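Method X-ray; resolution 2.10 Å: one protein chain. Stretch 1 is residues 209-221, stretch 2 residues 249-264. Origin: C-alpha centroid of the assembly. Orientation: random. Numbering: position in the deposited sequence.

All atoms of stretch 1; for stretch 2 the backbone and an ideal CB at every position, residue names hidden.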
# COMPACT_ATOMS: atom_id res chain seq x y z
N TYR B 209 12.13 -9.24 3.31
CA TYR B 209 12.16 -10.70 3.25
C TYR B 209 12.56 -11.38 4.57
O TYR B 209 12.02 -12.43 4.90
CB TYR B 209 13.08 -11.15 2.12
CG TYR B 209 14.54 -11.19 2.45
CD1 TYR B 209 15.30 -10.02 2.49
CD2 TYR B 209 15.17 -12.39 2.74
CE1 TYR B 209 16.64 -10.06 2.78
CE2 TYR B 209 16.52 -12.43 3.05
CZ TYR B 209 17.25 -11.26 3.07
OH TYR B 209 18.59 -11.28 3.37
N LYS B 210 13.49 -10.79 5.32
CA LYS B 210 13.86 -11.31 6.63
C LYS B 210 12.69 -11.28 7.60
O LYS B 210 12.48 -12.22 8.35
CB LYS B 210 15.02 -10.51 7.25
CG LYS B 210 16.31 -10.53 6.46
CD LYS B 210 17.45 -10.05 7.35
CE LYS B 210 18.68 -9.67 6.53
NZ LYS B 210 19.70 -10.76 6.59
N ALA B 211 11.95 -10.17 7.57
CA ALA B 211 10.79 -10.03 8.43
C ALA B 211 9.70 -11.03 8.07
O ALA B 211 9.12 -11.67 8.94
CB ALA B 211 10.26 -8.59 8.35
N LEU B 212 9.40 -11.15 6.78
CA LEU B 212 8.41 -12.14 6.34
C LEU B 212 8.83 -13.60 6.53
O LEU B 212 7.99 -14.43 6.85
CB LEU B 212 8.04 -11.90 4.87
CG LEU B 212 6.95 -10.84 4.60
CD1 LEU B 212 6.97 -9.68 5.58
CD2 LEU B 212 7.00 -10.35 3.16
N SER B 213 10.10 -13.91 6.31
CA SER B 213 10.59 -15.29 6.51
C SER B 213 10.39 -15.76 7.95
O SER B 213 10.12 -16.94 8.19
CB SER B 213 12.07 -15.40 6.14
OG SER B 213 12.25 -15.16 4.75
N THR B 214 10.52 -14.83 8.88
CA THR B 214 10.34 -15.09 10.30
C THR B 214 8.99 -15.74 10.59
O THR B 214 8.89 -16.69 11.37
CB THR B 214 10.46 -13.78 11.11
OG1 THR B 214 11.79 -13.26 10.99
CG2 THR B 214 10.15 -14.03 12.55
N PHE B 215 7.95 -15.21 9.97
CA PHE B 215 6.61 -15.77 10.08
C PHE B 215 6.40 -16.95 9.14
O PHE B 215 5.73 -17.92 9.49
CB PHE B 215 5.56 -14.69 9.80
CG PHE B 215 5.48 -13.64 10.87
CD1 PHE B 215 6.31 -12.53 10.83
CD2 PHE B 215 4.57 -13.76 11.91
CE1 PHE B 215 6.23 -11.56 11.83
CE2 PHE B 215 4.50 -12.80 12.91
CZ PHE B 215 5.33 -11.70 12.86
N ALA B 216 6.96 -16.83 7.94
CA ALA B 216 6.82 -17.86 6.92
C ALA B 216 7.34 -19.23 7.35
O ALA B 216 6.63 -20.23 7.21
CB ALA B 216 7.53 -17.42 5.64
N TRP B 217 8.57 -19.29 7.87
CA TRP B 217 9.12 -20.59 8.24
C TRP B 217 8.30 -21.25 9.34
O TRP B 217 8.23 -22.47 9.40
CB TRP B 217 10.63 -20.50 8.61
CG TRP B 217 11.05 -20.00 10.00
CD1 TRP B 217 11.58 -18.78 10.30
CD2 TRP B 217 11.01 -20.73 11.24
NE1 TRP B 217 11.85 -18.69 11.65
CE2 TRP B 217 11.51 -19.87 12.25
CE3 TRP B 217 10.58 -22.01 11.60
CZ2 TRP B 217 11.61 -20.27 13.58
CZ3 TRP B 217 10.68 -22.40 12.94
CH2 TRP B 217 11.19 -21.53 13.91
N ARG B 218 7.61 -20.45 10.16
CA ARG B 218 6.76 -21.02 11.20
C ARG B 218 5.37 -21.37 10.67
O ARG B 218 4.52 -21.85 11.42
CB ARG B 218 6.61 -20.04 12.39
CG ARG B 218 7.91 -19.57 13.02
CD ARG B 218 7.64 -18.69 14.23
NE ARG B 218 8.78 -18.66 15.15
CZ ARG B 218 9.86 -17.90 14.99
NH1 ARG B 218 9.97 -17.07 13.96
NH2 ARG B 218 10.84 -17.97 15.88
N GLY B 219 5.14 -21.13 9.38
CA GLY B 219 3.83 -21.35 8.80
C GLY B 219 2.73 -20.40 9.25
O GLY B 219 1.55 -20.74 9.16
N ILE B 220 3.09 -19.22 9.75
CA ILE B 220 2.10 -18.19 10.07
C ILE B 220 1.83 -17.38 8.80
O ILE B 220 2.70 -16.66 8.32
CB ILE B 220 2.57 -17.27 11.21
CG1 ILE B 220 2.79 -18.09 12.49
CG2 ILE B 220 1.57 -16.14 11.45
CD1 ILE B 220 3.74 -17.43 13.49
N ASP B 221 0.61 -17.48 8.27
CA ASP B 221 0.28 -16.88 6.97
C ASP B 221 0.09 -15.37 7.01
O ASP B 221 -0.68 -14.85 7.81
CB ASP B 221 -0.99 -17.50 6.37
CG ASP B 221 -0.79 -18.95 5.99
OD1 ASP B 221 0.33 -19.32 5.61
OD2 ASP B 221 -1.77 -19.71 6.04
N UNK B 249 1.06 -18.32 20.65
CA UNK B 249 2.34 -18.55 21.31
C UNK B 249 3.45 -18.67 20.26
O UNK B 249 4.57 -18.21 20.48
CB UNK B 249 2.28 -19.81 22.18
N UNK B 250 3.13 -19.26 19.11
CA UNK B 250 4.04 -19.26 17.97
C UNK B 250 4.30 -17.87 17.40
O UNK B 250 5.43 -17.53 17.04
CB UNK B 250 3.48 -20.16 16.87
N UNK B 251 3.23 -17.07 17.28
CA UNK B 251 3.36 -15.67 16.91
C UNK B 251 4.30 -14.93 17.87
O UNK B 251 5.13 -14.13 17.44
CB UNK B 251 1.98 -15.00 16.89
N UNK B 252 4.18 -15.20 19.17
CA UNK B 252 5.03 -14.55 20.17
C UNK B 252 6.52 -14.80 19.93
O UNK B 252 7.33 -13.88 20.08
CB UNK B 252 4.65 -15.04 21.57
N UNK B 253 6.88 -16.04 19.61
CA UNK B 253 8.25 -16.35 19.23
C UNK B 253 8.66 -15.65 17.94
O UNK B 253 9.79 -15.16 17.83
CB UNK B 253 8.42 -17.86 19.08
N UNK B 254 7.77 -15.62 16.95
CA UNK B 254 8.01 -14.85 15.73
C UNK B 254 8.42 -13.40 16.05
O UNK B 254 9.41 -12.91 15.52
CB UNK B 254 6.76 -14.86 14.85
N UNK B 255 7.64 -12.74 16.90
CA UNK B 255 7.95 -11.37 17.33
C UNK B 255 9.29 -11.26 18.05
O UNK B 255 10.03 -10.29 17.83
CB UNK B 255 6.84 -10.85 18.25
N UNK B 256 9.59 -12.21 18.93
CA UNK B 256 10.91 -12.29 19.56
C UNK B 256 12.04 -12.38 18.53
O UNK B 256 13.05 -11.69 18.66
CB UNK B 256 10.97 -13.50 20.50
N UNK B 257 11.88 -13.22 17.52
CA UNK B 257 12.88 -13.30 16.46
C UNK B 257 13.06 -11.97 15.70
O UNK B 257 14.19 -11.59 15.37
CB UNK B 257 12.49 -14.41 15.48
N UNK B 258 11.97 -11.29 15.37
CA UNK B 258 12.07 -9.95 14.79
C UNK B 258 12.99 -9.05 15.61
O UNK B 258 13.93 -8.45 15.08
CB UNK B 258 10.68 -9.32 14.68
N UNK B 259 12.70 -8.94 16.91
CA UNK B 259 13.57 -8.22 17.85
C UNK B 259 15.03 -8.66 17.77
O UNK B 259 15.93 -7.82 17.66
CB UNK B 259 13.06 -8.42 19.28
N UNK B 260 15.28 -9.96 17.83
CA UNK B 260 16.64 -10.48 17.73
C UNK B 260 17.33 -10.11 16.42
O UNK B 260 18.55 -10.03 16.37
CB UNK B 260 16.62 -12.00 17.88
N UNK B 261 16.55 -9.89 15.37
CA UNK B 261 17.08 -9.49 14.06
C UNK B 261 17.31 -7.96 14.00
O UNK B 261 17.98 -7.45 13.10
CB UNK B 261 16.12 -9.92 12.95
N UNK B 262 16.77 -7.24 14.97
CA UNK B 262 16.82 -5.79 14.94
C UNK B 262 15.70 -5.12 14.16
O UNK B 262 15.78 -3.94 13.83
CB UNK B 262 18.16 -5.35 14.35
N UNK B 263 14.65 -5.87 13.84
CA UNK B 263 13.47 -5.30 13.21
C UNK B 263 12.50 -4.80 14.28
O UNK B 263 12.14 -5.55 15.20
CB UNK B 263 12.79 -6.33 12.30
N UNK B 264 12.09 -3.54 14.17
CA UNK B 264 11.18 -2.98 15.17
C UNK B 264 9.75 -3.06 14.68
O UNK B 264 9.48 -2.93 13.49
CB UNK B 264 11.55 -1.53 15.49

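The helix spanning 249-261 packs against helix 209-216 at an axis-to-axis distance of 9.3 Å and an angle of 153° between N-to-C directions, so the two run nearly antiparallel.

At 249 the ideal CB has nothing of stretch 1 within 5.5 Å; many side chains would do, and Lys249 makes no contact. Position 250 points sideways, its CB 4.4 Å from Ile220 CD1 and 5.1 Å from Arg218 CD, which suits a branched apolar chain. It is Leu250, whose CG lies 4.1 Å from Ile220 CD1 and whose CD1 lies 3.8 Å from Arg218 CD. Position 251, CB 4.5 Å from Ile220 CD1, also asks for an aliphatic group; Val251 places CG2 3.9 Å from that CD1. Position 252 points away: Ser252.

At 253 the CB is 4.0 Å from Arg218 NH2, but the direction is sideways, so polar or large residues could fit. Phe253 turns its ring away.

Position 254 is the tightest. Its CA is 5.9 Å from Phe215 CA, and its CB points toward stretch 1, 3.6 Å from Phe215 CE2 and 4.0 Å from Arg218 CD. Such crowding favours a small side chain. Ala254 fits, its CB 3.9 Å from the Phe215 ring centroid and 23° off the normal, a CH-pi contact over the face.

Position 255 points away, yet a long apolar chain could reach back; Leu255 brings CD2 4.1 Å from Phe215 CZ, at the ring edge. Position 256 has open space: Glu256.

At 257 the CB points toward stretch 1, 3.9 Å from Arg218 NH2, with the Trp217 indole NH also in range. An acidic chain answers both, though a neutral acceptor is conceivable. Glu257 OE1 accepts from Arg218 NH1 at 2.6 Å, within a salt bridge, and from Trp217 NE1 at 3.0 Å.

Position 258 points sideways near Ala211 and Phe215, suiting a long aliphatic. Leu258 sends CD1 to 3.8 Å from Phe215 CE1 and CD2 to 4.2 Å from Ala211 CB.

Positions 259, 260 and 264 lie out of reach: Thr259, Ser260, His264. Position 261 points toward stretch 1 with space before it, favouring length; Ile261 CD1 comes 3.6 Å from Thr214 OG1, helping Ala254, Glu257 and Leu258 form the hole for Thr214.

At 262 phi is 86°, and a CB would jam against the preceding carbonyl O: Gly262, in a Schellman motif. Position 263 faces Ala211, its CB 5.2 Å from Ala211 CB, room for an aliphatic; Ile263 CD1 closes to 3.8 Å from that Ala211 CB.

Stretch 2 249-264: KLVSFALEELTSIGIH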
# COMPACT_ATOMS: atom_id res chain seq x y z
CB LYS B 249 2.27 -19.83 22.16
CG LYS B 249 3.55 -20.19 22.89
CD LYS B 249 3.53 -19.62 24.30
CE LYS B 249 4.41 -20.43 25.24
NZ LYS B 249 3.90 -21.81 25.40
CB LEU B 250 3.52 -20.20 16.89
CG LEU B 250 4.55 -20.64 15.84
CD1 LEU B 250 5.86 -21.18 16.46
CD2 LEU B 250 3.92 -21.67 14.91
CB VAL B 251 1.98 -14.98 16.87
CG1 VAL B 251 2.13 -13.48 16.76
CG2 VAL B 251 1.18 -15.52 15.69
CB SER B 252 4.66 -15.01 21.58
OG SER B 252 3.40 -14.48 21.96
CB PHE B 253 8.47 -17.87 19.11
CG PHE B 253 8.29 -18.61 20.41
CD1 PHE B 253 9.12 -18.34 21.48
CD2 PHE B 253 7.34 -19.60 20.54
CE1 PHE B 253 8.97 -19.01 22.68
CE2 PHE B 253 7.19 -20.29 21.74
CZ PHE B 253 8.01 -19.99 22.81
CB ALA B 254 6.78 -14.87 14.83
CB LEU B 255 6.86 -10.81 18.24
CG LEU B 255 5.46 -10.76 17.64
CD1 LEU B 255 4.43 -10.35 18.68
CD2 LEU B 255 5.44 -9.79 16.46
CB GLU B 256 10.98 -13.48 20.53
CG GLU B 256 10.09 -13.34 21.76
CD GLU B 256 10.30 -14.46 22.78
OE1 GLU B 256 11.29 -15.21 22.66
OE2 GLU B 256 9.46 -14.60 23.68
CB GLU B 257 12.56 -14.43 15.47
CG GLU B 257 13.75 -14.72 14.55
CD GLU B 257 13.58 -15.92 13.62
OE1 GLU B 257 12.56 -16.64 13.70
OE2 GLU B 257 14.49 -16.11 12.79
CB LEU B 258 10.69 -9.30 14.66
CG LEU B 258 9.73 -9.90 13.64
CD1 LEU B 258 8.51 -9.01 13.48
CD2 LEU B 258 10.42 -10.07 12.30
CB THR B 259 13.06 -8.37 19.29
OG1 THR B 259 11.69 -7.95 19.35
CG2 THR B 259 13.86 -7.49 20.24
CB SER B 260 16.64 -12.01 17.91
OG SER B 260 16.44 -12.68 16.67
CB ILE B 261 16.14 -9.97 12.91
CG1 ILE B 261 16.22 -11.49 12.77
CG2 ILE B 261 16.55 -9.42 11.56
CD1 ILE B 261 15.09 -12.08 11.96
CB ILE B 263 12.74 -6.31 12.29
CG1 ILE B 263 13.64 -6.69 11.11
CG2 ILE B 263 11.44 -5.73 11.76
CD1 ILE B 263 13.34 -8.05 10.53
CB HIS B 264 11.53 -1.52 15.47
CG HIS B 264 12.84 -1.34 16.17
ND1 HIS B 264 13.90 -0.65 15.62
CD2 HIS B 264 13.25 -1.74 17.40
CE1 HIS B 264 14.91 -0.64 16.47
NE2 HIS B 264 14.54 -1.29 17.56
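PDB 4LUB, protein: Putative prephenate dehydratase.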